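Local atomic coordinates of putative cell adhesion protein (Bacteroides fragilis, PDB entry 4H40), a protein that probably serves as a fimbrillin-like component of bacterial pili and is thought to take part in cell adhesion. Residues P25-T33 with L291-Y299; Q180-A190 with N249-P259. All coordinates share one frame; numbering follows the deposited sequence.

Contact 1 (P25-T33 with L291-Y299)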
ATOM      1  N   PRO B  25       9.390 -15.133 -18.166  1.00 51.15           N
ATOM      2  CA  PRO B  25       9.726 -13.842 -17.547  1.00 49.95           C
ATOM      3  C   PRO B  25       9.017 -13.634 -16.212  1.00 53.92           C
ATOM      4  O   PRO B  25       8.000 -14.267 -15.915  1.00 55.05           O
ATOM      5  CB  PRO B  25       9.240 -12.835 -18.590  1.00 51.91           C
ATOM      6  CG  PRO B  25       8.110 -13.528 -19.249  1.00 56.09           C
ATOM      7  CD  PRO B  25       8.484 -14.958 -19.319  1.00 52.43           C
ATOM      8  N   SER B  26       9.542 -12.722 -15.429  1.00 50.51           N
ATOM      9  CA  SER B  26       8.987 -12.336 -14.141  1.00 49.63           C
ATOM     10  C   SER B  26       7.563 -11.738 -14.315  1.00 54.61           C
ATOM     11  O   SER B  26       7.351 -10.971 -15.261  1.00 56.06           O
ATOM     12  CB  SER B  26       9.924 -11.320 -13.505  1.00 49.97           C
ATOM     13  OG  SER B  26       9.411 -10.921 -12.251  1.00 59.50           O
ATOM     14  N   ILE B  27       6.599 -12.107 -13.432  1.00 50.11           N
ATOM     15  CA  ILE B  27       5.213 -11.606 -13.461  1.00 50.76           C
ATOM     16  C   ILE B  27       4.799 -11.077 -12.084  1.00 58.08           C
ATOM     17  O   ILE B  27       5.488 -11.302 -11.095  1.00 57.35           O
ATOM     18  CB  ILE B  27       4.186 -12.667 -13.962  1.00 55.69           C
ATOM     19  CG1 ILE B  27       4.175 -13.943 -13.097  1.00 56.14           C
ATOM     20  CG2 ILE B  27       4.308 -12.960 -15.462  1.00 57.38           C
ATOM     21  CD1 ILE B  27       2.744 -14.369 -12.665  1.00 61.98           C
ATOM     22  N   SER B  28       3.663 -10.399 -12.008  1.00 58.96           N
ATOM     23  CA  SER B  28       3.186  -9.885 -10.727  1.00 60.42           C
ATOM     24  C   SER B  28       2.630 -11.015  -9.865  1.00 69.31           C
ATOM     25  O   SER B  28       2.080 -11.977 -10.420  1.00 70.30           O
ATOM     26  CB  SER B  28       2.120  -8.821 -10.942  1.00 64.19           C
ATOM     27  OG  SER B  28       2.707  -7.625 -11.429  1.00 73.41           O
ATOM     28  N   PRO B  29       2.674 -10.903  -8.513  1.00 67.90           N
ATOM     29  CA  PRO B  29       2.070 -11.946  -7.676  1.00 70.22           C
ATOM     30  C   PRO B  29       0.560 -12.115  -7.895  1.00 82.67           C
ATOM     31  O   PRO B  29      -0.139 -11.275  -8.472  1.00 82.34           O
ATOM     32  CB  PRO B  29       2.353 -11.465  -6.252  1.00 71.12           C
ATOM     33  CG  PRO B  29       3.452 -10.517  -6.380  1.00 72.64           C
ATOM     34  CD  PRO B  29       3.264  -9.839  -7.675  1.00 67.59           C
ATOM     35  N   SER B  30       0.093 -13.275  -7.468  1.00 86.91           N
ATOM     36  CA  SER B  30      -1.267 -13.804  -7.475  1.00 91.42           C
ATOM     37  C   SER B  30      -1.174 -15.121  -6.713  1.00102.57           C
ATOM     38  O   SER B  30      -0.167 -15.837  -6.871  1.00101.38           O
ATOM     39  CB  SER B  30      -1.806 -13.971  -8.900  1.00 94.86           C
ATOM     40  OG  SER B  30      -1.077 -14.919  -9.663  1.00101.12           O
ATOM     41  N   ALA B  31      -2.172 -15.403  -5.838  1.00105.19           N
ATOM     42  CA  ALA B  31      -2.242 -16.576  -4.954  1.00108.70           C
ATOM     43  C   ALA B  31      -1.709 -17.882  -5.585  1.00116.77           C
ATOM     44  O   ALA B  31      -2.192 -18.338  -6.632  1.00116.79           O
ATOM     45  CB  ALA B  31      -3.650 -16.778  -4.467  1.00112.34           C
ATOM     46  N   GLN B  32      -0.681 -18.445  -4.920  1.00115.81           N
ATOM     47  CA  GLN B  32       0.090 -19.631  -5.297  1.00116.79           C
ATOM     48  C   GLN B  32      -0.727 -20.933  -5.335  1.00124.77           C
ATOM     49  O   GLN B  32      -1.728 -21.069  -4.624  1.00126.56           O
ATOM     50  CB  GLN B  32       1.253 -19.820  -4.309  1.00117.92           C
ATOM     51  CG  GLN B  32       2.449 -18.896  -4.536  1.00134.87           C
ATOM     52  CD  GLN B  32       3.645 -19.245  -3.669  1.00154.25           C
ATOM     53  OE1 GLN B  32       3.678 -20.270  -2.967  1.00149.93           O
ATOM     54  NE2 GLN B  32       4.673 -18.402  -3.717  1.00144.24           N
ATOM     55  N   THR B  33      -0.260 -21.897  -6.161  1.00121.96           N
ATOM     56  CA  THR B  33      -0.824 -23.240  -6.275  1.00124.24           C
ATOM     57  C   THR B  33      -0.199 -24.028  -5.115  1.00128.89           C
ATOM     58  O   THR B  33       0.990 -24.371  -5.158  1.00127.51           O
ATOM     59  CB  THR B  33      -0.579 -23.829  -7.690  1.00131.37           C
ATOM     60  OG1 THR B  33      -1.247 -23.016  -8.661  1.00128.74           O
ATOM     61  CG2 THR B  33      -1.040 -25.291  -7.821  1.00132.29           C
ATOM     62  N   LEU B 291       8.478 -11.240  -0.748  1.00 57.27           N
ATOM     63  CA  LEU B 291       9.128 -11.190  -2.060  1.00 52.71           C
ATOM     64  C   LEU B 291       9.593 -12.592  -2.404  1.00 56.10           C
ATOM     65  O   LEU B 291      10.364 -13.190  -1.641  1.00 56.44           O
ATOM     66  CB  LEU B 291      10.291 -10.171  -2.018  1.00 51.12           C
ATOM     67  CG  LEU B 291       9.990  -8.755  -1.417  1.00 54.61           C
ATOM     68  CD1 LEU B 291      11.254  -7.875  -1.353  1.00 54.65           C
ATOM     69  CD2 LEU B 291       8.933  -8.027  -2.203  1.00 52.70           C
ATOM     70  N   THR B 292       9.028 -13.173  -3.469  1.00 51.52           N
ATOM     71  CA  THR B 292       9.384 -14.538  -3.871  1.00 51.84           C
ATOM     72  C   THR B 292       9.985 -14.560  -5.299  1.00 54.16           C
ATOM     73  O   THR B 292       9.821 -13.609  -6.069  1.00 52.42           O
ATOM     74  CB  THR B 292       8.180 -15.487  -3.739  1.00 64.36           C
ATOM     75  OG1 THR B 292       7.077 -14.999  -4.500  1.00 63.71           O
ATOM     76  CG2 THR B 292       7.720 -15.631  -2.328  1.00 69.67           C
ATOM     77  N   ALA B 293      10.685 -15.672  -5.626  1.00 50.42           N
ATOM     78  CA  ALA B 293      11.354 -15.945  -6.890  1.00 48.15           C
ATOM     79  C   ALA B 293      10.387 -15.924  -8.037  1.00 53.34           C
ATOM     80  O   ALA B 293       9.346 -16.556  -7.948  1.00 55.08           O
ATOM     81  CB  ALA B 293      12.026 -17.303  -6.826  1.00 49.50           C
ATOM     82  N   GLY B 294      10.752 -15.232  -9.112  1.00 50.22           N
ATOM     83  CA  GLY B 294       9.963 -15.166 -10.336  1.00 49.60           C
ATOM     84  C   GLY B 294       8.867 -14.125 -10.351  1.00 52.79           C
ATOM     85  O   GLY B 294       8.120 -14.062 -11.322  1.00 50.69           O
ATOM     86  N   HIS B 295       8.776 -13.274  -9.293  1.00 50.30           N
ATOM     87  CA  HIS B 295       7.740 -12.236  -9.209  1.00 49.34           C
ATOM     88  C   HIS B 295       8.288 -10.826  -9.248  1.00 51.14           C
ATOM     89  O   HIS B 295       9.425 -10.585  -8.839  1.00 49.21           O
ATOM     90  CB  HIS B 295       6.899 -12.401  -7.955  1.00 51.22           C
ATOM     91  CG  HIS B 295       6.084 -13.652  -7.975  1.00 55.72           C
ATOM     92  ND1 HIS B 295       6.290 -14.647  -7.056  1.00 58.06           N
ATOM     93  CD2 HIS B 295       5.104 -14.039  -8.830  1.00 57.45           C
ATOM     94  CE1 HIS B 295       5.421 -15.597  -7.357  1.00 58.00           C
ATOM     95  NE2 HIS B 295       4.701 -15.284  -8.427  1.00 58.18           N
ATOM     96  N   SER B 296       7.461  -9.894  -9.767  1.00 48.04           N
ATOM     97  CA  SER B 296       7.754  -8.465  -9.893  1.00 46.28           C
ATOM     98  C   SER B 296       6.931  -7.687  -8.909  1.00 51.52           C
ATOM     99  O   SER B 296       5.731  -7.909  -8.790  1.00 53.31           O
ATOM    100  CB  SER B 296       7.460  -7.962 -11.299  1.00 47.47           C
ATOM    101  OG  SER B 296       8.388  -8.433 -12.258  1.00 54.23           O
ATOM    102  N   TYR B 297       7.576  -6.765  -8.212  1.00 46.12           N
ATOM    103  CA  TYR B 297       6.942  -5.908  -7.230  1.00 45.33           C
ATOM    104  C   TYR B 297       7.117  -4.517  -7.799  1.00 50.15           C
ATOM    105  O   TYR B 297       8.191  -3.921  -7.693  1.00 50.01           O
ATOM    106  CB  TYR B 297       7.556  -6.158  -5.817  1.00 45.60           C
ATOM    107  CG  TYR B 297       7.394  -7.610  -5.413  1.00 44.70           C
ATOM    108  CD1 TYR B 297       8.328  -8.572  -5.803  1.00 44.28           C
ATOM    109  CD2 TYR B 297       6.240  -8.049  -4.773  1.00 46.41           C
ATOM    110  CE1 TYR B 297       8.132  -9.922  -5.540  1.00 42.09           C
ATOM    111  CE2 TYR B 297       6.046  -9.396  -4.483  1.00 48.79           C
ATOM    112  CZ  TYR B 297       6.974 -10.335  -4.910  1.00 57.84           C
ATOM    113  OH  TYR B 297       6.784 -11.666  -4.614  1.00 65.83           O
ATOM    114  N   ASN B 298       6.130  -4.124  -8.620  1.00 47.08           N
ATOM    115  CA  ASN B 298       6.053  -2.873  -9.374  1.00 45.54           C
ATOM    116  C   ASN B 298       5.384  -1.759  -8.607  1.00 47.77           C
ATOM    117  O   ASN B 298       4.346  -1.961  -8.029  1.00 48.46           O
ATOM    118  CB  ASN B 298       5.268  -3.111 -10.647  1.00 42.31           C
ATOM    119  CG  ASN B 298       5.791  -4.279 -11.410  1.00 55.53           C
ATOM    120  OD1 ASN B 298       7.006  -4.479 -11.495  1.00 49.95           O
ATOM    121  ND2 ASN B 298       4.888  -5.094 -11.951  1.00 49.60           N
ATOM    122  N   TYR B 299       5.990  -0.595  -8.613  1.00 44.03           N
ATOM    123  CA  TYR B 299       5.515   0.619  -7.971  1.00 44.46           C
ATOM    124  C   TYR B 299       5.468   1.725  -9.014  1.00 48.21           C
ATOM    125  O   TYR B 299       6.253   1.685  -9.963  1.00 46.67           O
ATOM    126  CB  TYR B 299       6.432   1.002  -6.810  1.00 45.87           C
ATOM    127  CG  TYR B 299       6.330   0.051  -5.636  1.00 48.70           C
ATOM    128  CD1 TYR B 299       7.049  -1.147  -5.614  1.00 48.74           C
ATOM    129  CD2 TYR B 299       5.545   0.364  -4.527  1.00 50.45           C
ATOM    130  CE1 TYR B 299       6.946  -2.029  -4.538  1.00 47.40           C
ATOM    131  CE2 TYR B 299       5.463  -0.493  -3.437  1.00 51.24           C
ATOM    132  CZ  TYR B 299       6.129  -1.706  -3.465  1.00 57.58           C
ATOM    133  OH  TYR B 299       5.976  -2.568  -2.413  1.00 61.31           O
TER
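Ser26 and Ser296 turn their hydroxyls toward each other through different first torsions: in Ser26 OG is anti to the backbone N (chi1 180°), whereas in Ser296 it is anti to the carbonyl carbon and lies beside N (chi1 -71°). The two oxygens, Ser26 OG and Ser296 OG, meet in a hydrogen bond of 2.7 Å. Beside them, the backbones of Ile27 and His295 form a single parallel bridge. Ile27 N donates to Gly294 O at 3.3 Å, and Ser296 N returns a bond to Ile27 O at 2.8 Å. The same oxygen also receives a CA-H...O contact from His295 CA and lies in the plane of the His295 ring, at its edge. Two residues further along each segment, the Pro29 ring slants across Tyr297, with Pro29 CG 3.4 Å from Tyr297 CE2. Leu291 CD2 covers a face of that aromatic ring over its centre.

Within 291-299, a type II turn from Thr292 to His295 places Gly294 at the position that takes positive phi. Side chains of Thr292, His295 and Tyr297 tie the turn together: His295 ND1 and Thr292 OG1 share a hydrogen bond of 2.7 Å, and Thr292 N donates to Tyr297 OH at 2.9 Å. The first should limit rotation of the imidazole; the second holds the phenol hydroxyl near the start of the turn. The segment after strand 23-24 thus pairs briefly with residues leading into strand 296-305, where Gly294, His295 and Tyr297 also bond to the backbone of strand 177-190. Specificity lies in two backbone bonds and one serine pair, whereas His295 and Tyr297, bonded to Thr292 of their own segment, meet 25-33 mainly by packing.

Contact 2 (Q180-A190 with N249-P259)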
ATOM      1  N   GLN B 180      15.203 -16.919 -10.382  1.00 42.69           N
ATOM      2  CA  GLN B 180      15.497 -17.414  -9.044  1.00 43.49           C
ATOM      3  C   GLN B 180      15.353 -16.332  -8.011  1.00 49.67           C
ATOM      4  O   GLN B 180      15.248 -16.640  -6.824  1.00 53.21           O
ATOM      5  CB  GLN B 180      16.912 -18.026  -8.995  1.00 45.28           C
ATOM      6  CG  GLN B 180      17.082 -19.240  -9.921  1.00 43.64           C
ATOM      7  CD  GLN B 180      15.974 -20.254  -9.766  1.00 53.92           C
ATOM      8  OE1 GLN B 180      15.858 -20.936  -8.747  1.00 54.02           O
ATOM      9  NE2 GLN B 180      15.084 -20.309 -10.736  1.00 38.68           N
ATOM     10  N   THR B 181      15.284 -15.079  -8.463  1.00 45.22           N
ATOM     11  CA  THR B 181      15.162 -13.929  -7.577  1.00 45.26           C
ATOM     12  C   THR B 181      13.849 -13.180  -7.793  1.00 50.41           C
ATOM     13  O   THR B 181      13.151 -13.380  -8.790  1.00 50.18           O
ATOM     14  CB  THR B 181      16.348 -12.935  -7.757  1.00 45.86           C
ATOM     15  OG1 THR B 181      16.169 -12.202  -8.940  1.00 45.94           O
ATOM     16  CG2 THR B 181      17.667 -13.587  -7.816  1.00 44.69           C
ATOM     17  N   ALA B 182      13.550 -12.269  -6.867  1.00 45.87           N
ATOM     18  CA  ALA B 182      12.428 -11.376  -7.001  1.00 44.69           C
ATOM     19  C   ALA B 182      12.912 -10.177  -7.802  1.00 48.91           C
ATOM     20  O   ALA B 182      14.124 -10.000  -7.993  1.00 50.30           O
ATOM     21  CB  ALA B 182      11.943 -10.950  -5.618  1.00 46.17           C
ATOM     22  N   ARG B 183      11.986  -9.356  -8.270  1.00 43.53           N
ATOM     23  CA  ARG B 183      12.286  -8.151  -9.015  1.00 41.12           C
ATOM     24  C   ARG B 183      11.469  -7.008  -8.463  1.00 43.02           C
ATOM     25  O   ARG B 183      10.287  -7.176  -8.180  1.00 45.09           O
ATOM     26  CB  ARG B 183      11.984  -8.365 -10.499  1.00 38.87           C
ATOM     27  CG  ARG B 183      12.258  -7.134 -11.346  1.00 43.09           C
ATOM     28  CD  ARG B 183      11.992  -7.389 -12.800  1.00 44.44           C
ATOM     29  NE  ARG B 183      11.583  -6.167 -13.468  1.00 50.57           N
ATOM     30  CZ  ARG B 183      12.203  -5.651 -14.519  1.00 75.33           C
ATOM     31  NH1 ARG B 183      13.267  -6.262 -15.037  1.00 68.92           N
ATOM     32  NH2 ARG B 183      11.760  -4.528 -15.073  1.00 58.21           N
HETATM   33  N   MSE B 184      12.093  -5.847  -8.306  1.00 36.03           N
HETATM   34  CA  MSE B 184      11.416  -4.627  -7.880  1.00 33.80           C
HETATM   35  C   MSE B 184      11.568  -3.617  -9.000  1.00 39.91           C
HETATM   36  O   MSE B 184      12.636  -3.533  -9.614  1.00 40.20           O
HETATM   37  CB  MSE B 184      11.935  -4.090  -6.548  1.00 35.37           C
HETATM   38  CG  MSE B 184      11.589  -4.999  -5.389  1.00 43.26           C
HETATM   39 SE   MSE B 184      11.979  -4.290  -3.617  0.75 53.64          SE
HETATM   40  CE  MSE B 184      10.295  -3.421  -3.292  1.00 50.43           C
ATOM     41  N   GLN B 185      10.476  -2.923  -9.339  1.00 35.52           N
ATOM     42  CA  GLN B 185      10.506  -1.909 -10.358  1.00 34.47           C
ATOM     43  C   GLN B 185       9.803  -0.660  -9.869  1.00 41.36           C
ATOM     44  O   GLN B 185       8.750  -0.752  -9.264  1.00 42.50           O
ATOM     45  CB  GLN B 185       9.874  -2.424 -11.632  1.00 35.36           C
ATOM     46  CG  GLN B 185      10.057  -1.461 -12.757  1.00 43.73           C
ATOM     47  CD  GLN B 185       9.337  -1.920 -13.957  1.00 55.62           C
ATOM     48  OE1 GLN B 185       9.895  -2.615 -14.795  1.00 57.04           O
ATOM     49  NE2 GLN B 185       8.093  -1.520 -14.073  1.00 37.23           N
ATOM     50  N   PHE B 186      10.399   0.504 -10.133  1.00 37.80           N
ATOM     51  CA  PHE B 186       9.891   1.820  -9.792  1.00 36.21           C
ATOM     52  C   PHE B 186       9.823   2.661 -11.075  1.00 40.28           C
ATOM     53  O   PHE B 186      10.820   2.809 -11.788  1.00 38.15           O
ATOM     54  CB  PHE B 186      10.770   2.491  -8.713  1.00 38.14           C
ATOM     55  CG  PHE B 186      11.035   1.584  -7.518  1.00 40.50           C
ATOM     56  CD1 PHE B 186      10.135   1.517  -6.459  1.00 44.24           C
ATOM     57  CD2 PHE B 186      12.148   0.770  -7.479  1.00 41.96           C
ATOM     58  CE1 PHE B 186      10.338   0.638  -5.405  1.00 44.77           C
ATOM     59  CE2 PHE B 186      12.347  -0.118  -6.418  1.00 44.52           C
ATOM     60  CZ  PHE B 186      11.437  -0.190  -5.402  1.00 43.21           C
ATOM     61  N   THR B 187       8.599   3.111 -11.412  1.00 37.65           N
ATOM     62  CA  THR B 187       8.327   4.046 -12.481  1.00 37.59           C
ATOM     63  C   THR B 187       8.068   5.363 -11.768  1.00 41.85           C
ATOM     64  O   THR B 187       7.170   5.416 -10.911  1.00 40.97           O
ATOM     65  CB  THR B 187       7.174   3.580 -13.380  1.00 45.23           C
ATOM     66  OG1 THR B 187       7.485   2.304 -13.945  1.00 50.13           O
ATOM     67  CG2 THR B 187       6.881   4.564 -14.488  1.00 39.60           C
ATOM     68  N   VAL B 188       8.927   6.381 -12.018  1.00 37.88           N
ATOM     69  CA  VAL B 188       8.781   7.725 -11.412  1.00 36.74           C
ATOM     70  C   VAL B 188       8.295   8.681 -12.488  1.00 39.55           C
ATOM     71  O   VAL B 188       9.022   8.942 -13.449  1.00 38.66           O
ATOM     72  CB  VAL B 188      10.061   8.262 -10.733  1.00 38.88           C
ATOM     73  CG1 VAL B 188       9.776   9.574 -10.032  1.00 39.52           C
ATOM     74  CG2 VAL B 188      10.666   7.238  -9.772  1.00 37.19           C
ATOM     75  N   ARG B 189       7.064   9.178 -12.348  1.00 35.70           N
ATOM     76  CA  ARG B 189       6.465  10.090 -13.314  1.00 36.26           C
ATOM     77  C   ARG B 189       6.719  11.548 -12.962  1.00 43.35           C
ATOM     78  O   ARG B 189       6.822  11.897 -11.785  1.00 42.78           O
ATOM     79  CB  ARG B 189       4.969   9.849 -13.388  1.00 36.93           C
ATOM     80  CG  ARG B 189       4.548   8.571 -14.076  1.00 44.73           C
ATOM     81  CD  ARG B 189       3.049   8.462 -14.051  1.00 60.62           C
ATOM     82  NE  ARG B 189       2.583   7.236 -14.700  1.00 83.26           N
ATOM     83  CZ  ARG B 189       1.435   6.622 -14.418  1.00106.20           C
ATOM     84  NH1 ARG B 189       0.621   7.108 -13.482  1.00 94.33           N
ATOM     85  NH2 ARG B 189       1.099   5.508 -15.056  1.00 97.45           N
ATOM     86  N   ALA B 190       6.803  12.404 -13.987  1.00 42.79           N
ATOM     87  CA  ALA B 190       6.977  13.846 -13.823  1.00 44.16           C
ATOM     88  C   ALA B 190       5.590  14.482 -13.817  1.00 54.14           C
ATOM     89  O   ALA B 190       4.914  14.534 -14.858  1.00 55.21           O
ATOM     90  CB  ALA B 190       7.831  14.403 -14.943  1.00 45.23           C
ATOM     91  N   ASN B 249       8.504  11.327 -20.147  1.00 45.77           N
ATOM     92  CA  ASN B 249       9.581  11.872 -19.321  1.00 44.35           C
ATOM     93  C   ASN B 249       9.697  11.123 -17.992  1.00 45.54           C
ATOM     94  O   ASN B 249      10.501  11.515 -17.144  1.00 43.71           O
ATOM     95  CB  ASN B 249       9.438  13.392 -19.099  1.00 46.25           C
ATOM     96  CG  ASN B 249      10.735  14.138 -18.938  1.00 69.78           C
ATOM     97  OD1 ASN B 249      11.793  13.739 -19.434  1.00 70.51           O
ATOM     98  ND2 ASN B 249      10.665  15.280 -18.278  1.00 60.79           N
ATOM     99  N   SER B 250       8.965  10.001 -17.837  1.00 40.33           N
ATOM    100  CA  SER B 250       9.088   9.200 -16.629  1.00 38.17           C
ATOM    101  C   SER B 250      10.375   8.356 -16.672  1.00 42.15           C
ATOM    102  O   SER B 250      10.939   8.144 -17.738  1.00 40.51           O
ATOM    103  CB  SER B 250       7.853   8.340 -16.384  1.00 39.41           C
ATOM    104  OG  SER B 250       7.509   7.536 -17.492  1.00 52.61           O
ATOM    105  N   LEU B 251      10.875   7.957 -15.485  1.00 40.03           N
ATOM    106  CA  LEU B 251      12.053   7.120 -15.309  1.00 38.49           C
ATOM    107  C   LEU B 251      11.645   5.718 -14.878  1.00 44.11           C
ATOM    108  O   LEU B 251      10.730   5.584 -14.072  1.00 45.34           O
ATOM    109  CB  LEU B 251      12.941   7.714 -14.230  1.00 38.27           C
ATOM    110  CG  LEU B 251      13.510   9.098 -14.433  1.00 43.71           C
ATOM    111  CD1 LEU B 251      13.983   9.628 -13.111  1.00 43.41           C
ATOM    112  CD2 LEU B 251      14.661   9.089 -15.453  1.00 46.09           C
ATOM    113  N   VAL B 252      12.316   4.671 -15.375  1.00 40.28           N
ATOM    114  CA  VAL B 252      12.047   3.284 -14.954  1.00 38.52           C
ATOM    115  C   VAL B 252      13.329   2.670 -14.390  1.00 40.08           C
ATOM    116  O   VAL B 252      14.321   2.489 -15.101  1.00 39.70           O
ATOM    117  CB  VAL B 252      11.424   2.368 -16.046  1.00 42.63           C
ATOM    118  CG1 VAL B 252      11.119   0.991 -15.480  1.00 40.47           C
ATOM    119  CG2 VAL B 252      10.146   2.975 -16.588  1.00 44.27           C
ATOM    120  N   ALA B 253      13.300   2.338 -13.109  1.00 36.73           N
ATOM    121  CA  ALA B 253      14.434   1.694 -12.454  1.00 35.67           C
ATOM    122  C   ALA B 253      13.992   0.341 -11.934  1.00 39.95           C
ATOM    123  O   ALA B 253      12.872   0.211 -11.455  1.00 40.86           O
ATOM    124  CB  ALA B 253      14.971   2.571 -11.335  1.00 36.25           C
ATOM    125  N   HIS B 254      14.813  -0.679 -12.111  1.00 38.37           N
ATOM    126  CA  HIS B 254      14.511  -2.021 -11.624  1.00 40.25           C
ATOM    127  C   HIS B 254      15.763  -2.700 -11.076  1.00 44.08           C
ATOM    128  O   HIS B 254      16.886  -2.281 -11.349  1.00 43.00           O
ATOM    129  CB  HIS B 254      13.840  -2.892 -12.698  1.00 42.71           C
ATOM    130  CG  HIS B 254      14.693  -3.167 -13.892  1.00 48.59           C
ATOM    131  ND1 HIS B 254      15.299  -4.389 -14.074  1.00 51.81           N
ATOM    132  CD2 HIS B 254      15.002  -2.372 -14.938  1.00 52.21           C
ATOM    133  CE1 HIS B 254      15.947  -4.305 -15.222  1.00 51.90           C
ATOM    134  NE2 HIS B 254      15.815  -3.105 -15.763  1.00 52.59           N
ATOM    135  N   THR B 255      15.557  -3.714 -10.258  1.00 41.70           N
ATOM    136  CA  THR B 255      16.637  -4.491  -9.681  1.00 42.82           C
ATOM    137  C   THR B 255      16.117  -5.815  -9.207  1.00 46.60           C
ATOM    138  O   THR B 255      14.911  -5.962  -8.945  1.00 43.94           O
ATOM    139  CB  THR B 255      17.334  -3.733  -8.529  1.00 52.21           C
ATOM    140  OG1 THR B 255      18.621  -4.280  -8.348  1.00 53.96           O
ATOM    141  CG2 THR B 255      16.569  -3.760  -7.219  1.00 50.26           C
ATOM    142  N   GLY B 256      17.048  -6.756  -9.069  1.00 43.12           N
ATOM    143  CA  GLY B 256      16.759  -8.063  -8.520  1.00 42.64           C
ATOM    144  C   GLY B 256      16.930  -7.969  -7.026  1.00 46.25           C
ATOM    145  O   GLY B 256      17.778  -7.208  -6.545  1.00 47.38           O
ATOM    146  N   VAL B 257      16.112  -8.707  -6.288  1.00 42.16           N
ATOM    147  CA  VAL B 257      16.220  -8.808  -4.839  1.00 44.89           C
ATOM    148  C   VAL B 257      16.023 -10.279  -4.500  1.00 51.19           C
ATOM    149  O   VAL B 257      15.246 -10.972  -5.156  1.00 51.30           O
ATOM    150  CB  VAL B 257      15.314  -7.843  -3.997  1.00 48.38           C
ATOM    151  CG1 VAL B 257      15.692  -6.387  -4.235  1.00 47.21           C
ATOM    152  CG2 VAL B 257      13.840  -8.050  -4.274  1.00 47.77           C
ATOM    153  N   LEU B 258      16.763 -10.767  -3.529  1.00 49.15           N
ATOM    154  CA  LEU B 258      16.652 -12.160  -3.137  1.00 50.70           C
ATOM    155  C   LEU B 258      15.320 -12.406  -2.443  1.00 55.89           C
ATOM    156  O   LEU B 258      14.883 -11.500  -1.726  1.00 55.27           O
ATOM    157  CB  LEU B 258      17.796 -12.535  -2.178  1.00 52.21           C
ATOM    158  CG  LEU B 258      19.218 -12.488  -2.696  1.00 55.39           C
ATOM    159  CD1 LEU B 258      20.180 -12.724  -1.540  1.00 56.50           C
ATOM    160  CD2 LEU B 258      19.446 -13.528  -3.773  1.00 57.06           C
ATOM    161  N   PRO B 259      14.690 -13.619  -2.573  1.00 52.54           N
ATOM    162  CA  PRO B 259      13.446 -13.873  -1.832  1.00 52.93           C
ATOM    163  C   PRO B 259      13.645 -13.571  -0.349  1.00 61.65           C
ATOM    164  O   PRO B 259      14.635 -14.016   0.252  1.00 63.28           O
ATOM    165  CB  PRO B 259      13.172 -15.351  -2.102  1.00 54.64           C
ATOM    166  CG  PRO B 259      13.804 -15.593  -3.435  1.00 57.51           C
ATOM    167  CD  PRO B 259      15.071 -14.798  -3.382  1.00 52.97           C
TER
HETATM  168  O   HOH W   1       4.337   6.141 -17.095  1.00 61.57           O
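Ala182 O is gripped from opposite faces of its carbonyl plane, by Val257 N across the strand pair at 2.9 Å and by Thr181 OG1 at 3.2 Å. The reciprocal bond, Ala182 N to Val257 O, begins a regular antiparallel pairing that continues through Met184 with Thr255 and Phe186 with Ala253 to Val188 with Leu251. On one face of the sheet, Arg183 sends CG anti to the backbone N (chi1 179°) and stays extended from CG to NE, laying its guanidinium flat on the His254 ring, centres 3.8 Å apart and planes 18° from parallel. Arg183 NH2 donates to Gln185 OE1 at 2.7 Å, nearly within the guanidinium plane, which should restrain the group's rotation. His254 ND1 is hydrogen-bonded to Tyr139 OH, so its ring is held from outside the pair as well. Further along this face, Gln185 CD lies 3.7 Å from Val252 CG1. The other face is largely apolar: Val257 CG2 touches Ala182 CB at 3.7 Å. There Phe186, Ala253 and Thr255 pack on strands 197-207 and 237-240, through Ile204, Ile206 and Ile240 among others, so two sheets pack face to face, while strand 296-305 runs parallel to strand 177-190 as its neighbour.

Overall arrangement
The centres of contacts 1 and 2 lie about 13 Å apart, and strands 177-190 and 296-305, neighbours running parallel in the same sheet, connect them. Tyr297 N probably bonds to Arg183 O, and Tyr299 N to Gln185 O, while Ala293 packs on Gln180 and Thr292 on Ala182. Along the chain, 25-33 comes first, followed by both segments of contact 2 and then 291-299, so contact 2 is nested within the long loop closed by contact 1. All four segments belong to the fimbrillin-like region. Contact 1 brings an early irregular segment to the residues leading into strand 296-305; strand 177-190 pairs with 251-257 as well as 296-305, so parts far apart in sequence are joined side by side.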